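Local coordinates for Mgp-operon protein 3 (Mycoplasma pneumoniae, PDB 6RJ1) that probably takes part in the attachment of the bacterium to host cells, as an extracellular, membrane-tethered adhesion protein, at residues A[28-40]-A[108-120]. Residues are numbered along the deposited sequence; the frame is centred on the assembly and turned at random.
Sequences LDVVRAAHLHPSY and SQDFASYVLIFKA
The hydroxyl of Tyr40 donates to the carbonyl oxygen of Ala112, with OH and O 2.7 Å apart. The C=O...donor angle is 142°, and the donor lies slightly out of the carbonyl plane. This bond ties Tyr40 to the loop leading into strand 114-120. Residues 28-40, a short strand, a one-turn helix and a loop, pack on one face of that strand through the side chains of Tyr114, Leu116 and Phe118. The strand belongs to a mixed sheet, paired between the antiparallel strands 52-59 and 125-135. The same hydroxyl lies at the edge of the Tyr114 ring, near CE2.

Beyond Tyr40, the loops meet through aromatic rings. Phe111 turns its edge to one face of His37 in a T-shaped stack. The ring centroids are 5.4 Å apart and the planes stand at 88°. CD of Pro38 covers the opposite face of the imidazole. His37 is further fixed by Ser39, whose backbone N donates to His37 ND1 at 3.0 Å. Ser39 OG also hydrogen-bonds to ND1, and it has a second partner in Ser59 OG of strand 52-59. A water bridges the loops as well. It accepts from His37 N and donates to Gln109 OE1 at 2.9 Å.

Toward the helix the contact becomes apolar. Leu36 forks over two strand residues: CD2 reaches the Tyr114 ring, while CD1 meets Leu116 CD2 tip to tip at 3.8 Å. Leu116 CD1 packs against Val30 CG1, and both of its methyls touch Ala34 CB.

Phe118 fills the far end. Its CG is anti to the carbonyl carbon (chi1 -68°), which turns the ring toward the helix. Ala33 CB touches its edge at CE2, 3.9 Å away. Leu28 lies over one ring face in a CH-pi contact, with CD2 4.1 Å from the Phe118 centroid and almost on the ring normal.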
loop_
_atom_site.group_PDB
_atom_site.type_symbol
_atom_site.label_atom_id
_atom_site.label_comp_id
_atom_site.label_asym_id
_atom_site.label_seq_id
_atom_site.Cartn_x
_atom_site.Cartn_y
_atom_site.Cartn_z
ATOM N N LEU A 28 -7.334 30.829 2.244
ATOM C CA LEU A 28 -6.039 30.811 2.907
ATOM C C LEU A 28 -4.980 30.096 2.057
ATOM O O LEU A 28 -5.125 28.902 1.798
ATOM C CB LEU A 28 -6.209 30.151 4.297
ATOM C CG LEU A 28 -4.955 29.702 5.060
ATOM C CD1 LEU A 28 -4.399 30.816 5.917
ATOM C CD2 LEU A 28 -5.249 28.480 5.897
ATOM N N ASP A 29 -3.910 30.824 1.641
ATOM C CA ASP A 29 -2.790 30.227 0.911
ATOM C C ASP A 29 -1.859 29.696 1.978
ATOM O O ASP A 29 -1.044 30.436 2.538
ATOM C CB ASP A 29 -2.066 31.220 -0.017
ATOM C CG ASP A 29 -1.003 30.602 -0.935
ATOM O OD1 ASP A 29 -0.391 29.568 -0.549
ATOM O OD2 ASP A 29 -0.781 31.150 -2.031
ATOM N N VAL A 30 -2.034 28.412 2.287
ATOM C CA VAL A 30 -1.342 27.649 3.316
ATOM C C VAL A 30 0.194 27.825 3.250
ATOM O O VAL A 30 0.819 28.067 4.286
ATOM C CB VAL A 30 -1.820 26.174 3.232
ATOM C CG1 VAL A 30 -0.909 25.220 3.978
ATOM C CG2 VAL A 30 -3.253 26.039 3.732
ATOM N N VAL A 31 0.779 27.771 2.036
ATOM C CA VAL A 31 2.223 27.898 1.805
ATOM C C VAL A 31 2.713 29.345 2.074
ATOM O O VAL A 31 3.697 29.516 2.806
ATOM C CB VAL A 31 2.621 27.340 0.409
ATOM C CG1 VAL A 31 4.073 27.653 0.056
ATOM C CG2 VAL A 31 2.378 25.840 0.346
ATOM N N ARG A 32 2.031 30.356 1.503
ATOM C CA ARG A 32 2.352 31.773 1.694
ATOM C C ARG A 32 2.205 32.182 3.170
ATOM O O ARG A 32 3.095 32.846 3.706
ATOM C CB ARG A 32 1.452 32.656 0.811
ATOM C CG ARG A 32 2.194 33.407 -0.286
ATOM C CD ARG A 32 1.893 32.840 -1.661
ATOM N NE ARG A 32 2.524 33.619 -2.726
ATOM C CZ ARG A 32 2.249 33.493 -4.022
ATOM N NH1 ARG A 32 1.328 32.630 -4.432
ATOM N NH2 ARG A 32 2.877 34.246 -4.914
ATOM N N ALA A 33 1.089 31.764 3.820
ATOM C CA ALA A 33 0.765 32.078 5.225
ATOM C C ALA A 33 1.745 31.478 6.222
ATOM O O ALA A 33 1.986 32.084 7.266
ATOM C CB ALA A 33 -0.650 31.633 5.559
ATOM N N ALA A 34 2.307 30.293 5.905
ATOM C CA ALA A 34 3.272 29.606 6.769
ATOM C C ALA A 34 4.702 30.114 6.566
ATOM O O ALA A 34 5.612 29.662 7.262
ATOM C CB ALA A 34 3.202 28.108 6.544
ATOM N N HIS A 35 4.886 31.091 5.646
ATOM C CA HIS A 35 6.165 31.707 5.277
ATOM C C HIS A 35 7.110 30.648 4.697
ATOM O O HIS A 35 8.283 30.548 5.074
ATOM C CB HIS A 35 6.781 32.494 6.445
ATOM C CG HIS A 35 5.854 33.496 7.046
ATOM N ND1 HIS A 35 5.696 34.762 6.494
ATOM C CD2 HIS A 35 5.053 33.384 8.130
ATOM C CE1 HIS A 35 4.820 35.382 7.268
ATOM N NE2 HIS A 35 4.401 34.594 8.263
ATOM N N LEU A 36 6.559 29.828 3.787
ATOM C CA LEU A 36 7.277 28.745 3.129
ATOM C C LEU A 36 7.594 29.058 1.676
ATOM O O LEU A 36 6.917 29.874 1.045
ATOM C CB LEU A 36 6.505 27.421 3.247
ATOM C CG LEU A 36 6.464 26.785 4.639
ATOM C CD1 LEU A 36 5.461 25.689 4.685
ATOM C CD2 LEU A 36 7.822 26.238 5.056
ATOM N N HIS A 37 8.649 28.412 1.165
ATOM C CA HIS A 37 9.147 28.524 -0.197
ATOM C C HIS A 37 8.054 28.127 -1.228
ATOM O O HIS A 37 7.297 27.179 -0.970
ATOM C CB HIS A 37 10.394 27.625 -0.352
ATOM C CG HIS A 37 11.107 27.811 -1.655
ATOM N ND1 HIS A 37 10.743 27.096 -2.786
ATOM C CD2 HIS A 37 12.086 28.682 -1.989
ATOM C CE1 HIS A 37 11.534 27.528 -3.754
ATOM N NE2 HIS A 37 12.362 28.476 -3.322
ATOM N N PRO A 38 7.989 28.820 -2.404
ATOM C CA PRO A 38 6.975 28.479 -3.425
ATOM C C PRO A 38 6.907 27.024 -3.887
ATOM O O PRO A 38 5.858 26.620 -4.386
ATOM C CB PRO A 38 7.335 29.394 -4.596
ATOM C CG PRO A 38 8.041 30.528 -3.987
ATOM C CD PRO A 38 8.804 29.976 -2.836
ATOM N N SER A 39 7.991 26.238 -3.728
ATOM C CA SER A 39 8.023 24.815 -4.119
ATOM C C SER A 39 7.132 23.921 -3.247
ATOM O O SER A 39 6.849 22.777 -3.632
ATOM C CB SER A 39 9.448 24.275 -4.120
ATOM O OG SER A 39 10.012 24.315 -2.820
ATOM N N TYR A 40 6.715 24.427 -2.068
ATOM C CA TYR A 40 5.841 23.686 -1.174
ATOM C C TYR A 40 4.458 23.532 -1.763
ATOM O O TYR A 40 3.952 24.431 -2.433
ATOM C CB TYR A 40 5.803 24.279 0.230
ATOM C CG TYR A 40 6.996 23.887 1.072
ATOM C CD1 TYR A 40 7.034 22.662 1.734
ATOM C CD2 TYR A 40 8.081 24.744 1.218
ATOM C CE1 TYR A 40 8.131 22.295 2.509
ATOM C CE2 TYR A 40 9.179 24.394 1.998
ATOM C CZ TYR A 40 9.200 23.167 2.642
ATOM O OH TYR A 40 10.271 22.833 3.432
ATOM N N SER A 108 19.486 29.018 2.996
ATOM C CA SER A 108 19.824 27.586 2.941
ATOM C C SER A 108 18.795 26.778 3.736
ATOM O O SER A 108 18.470 27.133 4.881
ATOM C CB SER A 108 21.229 27.330 3.483
ATOM O OG SER A 108 21.511 25.939 3.562
ATOM N N GLN A 109 18.232 25.745 3.090
ATOM C CA GLN A 109 17.188 24.896 3.660
ATOM C C GLN A 109 17.205 23.510 3.053
ATOM O O GLN A 109 17.620 23.333 1.904
ATOM C CB GLN A 109 15.790 25.544 3.504
ATOM C CG GLN A 109 15.441 25.953 2.073
ATOM C CD GLN A 109 14.228 26.841 1.958
ATOM O OE1 GLN A 109 13.105 26.452 2.292
ATOM N NE2 GLN A 109 14.431 28.053 1.449
ATOM N N ASP A 110 16.731 22.537 3.836
ATOM C CA ASP A 110 16.612 21.126 3.479
ATOM C C ASP A 110 15.318 20.788 2.719
ATOM O O ASP A 110 15.207 19.681 2.190
ATOM C CB ASP A 110 16.706 20.267 4.749
ATOM C CG ASP A 110 15.885 20.746 5.939
ATOM O OD1 ASP A 110 14.725 21.169 5.733
ATOM O OD2 ASP A 110 16.407 20.703 7.067
ATOM N N PHE A 111 14.338 21.730 2.694
ATOM C CA PHE A 111 13.013 21.602 2.067
ATOM C C PHE A 111 12.222 20.399 2.613
ATOM O O PHE A 111 11.475 19.753 1.878
ATOM C CB PHE A 111 13.076 21.602 0.527
ATOM C CG PHE A 111 13.791 22.778 -0.095
ATOM C CD1 PHE A 111 15.155 22.734 -0.326
ATOM C CD2 PHE A 111 13.089 23.911 -0.497
ATOM C CE1 PHE A 111 15.812 23.811 -0.924
ATOM C CE2 PHE A 111 13.748 24.982 -1.106
ATOM C CZ PHE A 111 15.102 24.924 -1.319
ATOM N N ALA A 112 12.381 20.120 3.924
ATOM C CA ALA A 112 11.691 19.043 4.632
ATOM C C ALA A 112 10.187 19.301 4.655
ATOM O O ALA A 112 9.749 20.449 4.565
ATOM C CB ALA A 112 12.209 18.947 6.056
ATOM N N SER A 113 9.398 18.239 4.793
ATOM C CA SER A 113 7.952 18.357 4.891
ATOM C C SER A 113 7.540 18.925 6.252
ATOM O O SER A 113 8.230 18.724 7.255
ATOM C CB SER A 113 7.298 17.008 4.658
ATOM O OG SER A 113 7.633 16.519 3.371
ATOM N N TYR A 114 6.427 19.658 6.275
ATOM C CA TYR A 114 5.928 20.260 7.507
ATOM C C TYR A 114 4.468 19.978 7.745
ATOM O O TYR A 114 3.690 19.816 6.803
ATOM C CB TYR A 114 6.127 21.788 7.498
ATOM C CG TYR A 114 7.549 22.227 7.731
ATOM C CD1 TYR A 114 8.048 22.393 9.022
ATOM C CD2 TYR A 114 8.397 22.504 6.662
ATOM C CE1 TYR A 114 9.363 22.799 9.242
ATOM C CE2 TYR A 114 9.715 22.905 6.868
ATOM C CZ TYR A 114 10.196 23.053 8.160
ATOM O OH TYR A 114 11.501 23.444 8.357
ATOM N N VAL A 115 4.109 19.943 9.030
ATOM C CA VAL A 115 2.741 19.872 9.514
ATOM C C VAL A 115 2.528 21.296 10.017
ATOM O O VAL A 115 3.307 21.769 10.856
ATOM C CB VAL A 115 2.514 18.803 10.616
ATOM C CG1 VAL A 115 1.195 19.035 11.345
ATOM C CG2 VAL A 115 2.556 17.403 10.028
ATOM N N LEU A 116 1.546 22.004 9.442
ATOM C CA LEU A 116 1.256 23.392 9.797
ATOM C C LEU A 116 0.018 23.474 10.664
ATOM O O LEU A 116 -0.982 22.815 10.371
ATOM C CB LEU A 116 1.079 24.271 8.547
ATOM C CG LEU A 116 2.013 24.021 7.371
ATOM C CD1 LEU A 116 1.536 24.744 6.165
ATOM C CD2 LEU A 116 3.427 24.436 7.681
ATOM N N ILE A 117 0.085 24.290 11.724
ATOM C CA ILE A 117 -1.015 24.502 12.657
ATOM C C ILE A 117 -1.508 25.940 12.503
ATOM O O ILE A 117 -0.711 26.889 12.535
ATOM C CB ILE A 117 -0.596 24.182 14.123
ATOM C CG1 ILE A 117 0.096 22.793 14.258
ATOM C CG2 ILE A 117 -1.763 24.334 15.112
ATOM C CD1 ILE A 117 -0.722 21.503 13.864
ATOM N N PHE A 118 -2.829 26.086 12.333
ATOM C CA PHE A 118 -3.500 27.369 12.179
ATOM C C PHE A 118 -4.577 27.511 13.237
ATOM O O PHE A 118 -5.197 26.521 13.625
ATOM C CB PHE A 118 -4.133 27.480 10.784
ATOM C CG PHE A 118 -3.155 27.565 9.638
ATOM C CD1 PHE A 118 -2.677 26.411 9.021
ATOM C CD2 PHE A 118 -2.738 28.801 9.146
ATOM C CE1 PHE A 118 -1.782 26.492 7.951
ATOM C CE2 PHE A 118 -1.845 28.882 8.071
ATOM C CZ PHE A 118 -1.374 27.728 7.481
ATOM N N LYS A 119 -4.795 28.740 13.703
ATOM C CA LYS A 119 -5.829 29.058 14.686
ATOM C C LYS A 119 -6.897 29.890 14.001
ATOM O O LYS A 119 -6.563 30.701 13.129
ATOM C CB LYS A 119 -5.259 29.771 15.930
ATOM C CG LYS A 119 -4.719 31.193 15.760
ATOM C CD LYS A 119 -4.466 31.840 17.122
ATOM C CE LYS A 119 -3.580 33.058 17.024
ATOM N NZ LYS A 119 -2.149 32.708 16.759
ATOM N N ALA A 120 -8.164 29.701 14.382
ATOM C CA ALA A 120 -9.262 30.456 13.793
ATOM C C ALA A 120 -9.190 31.927 14.177
ATOM O O ALA A 120 -8.719 32.260 15.265
ATOM C CB ALA A 120 -10.592 29.863 14.208
HETATM O O HOH W 1 10.591 27.340 3.500
#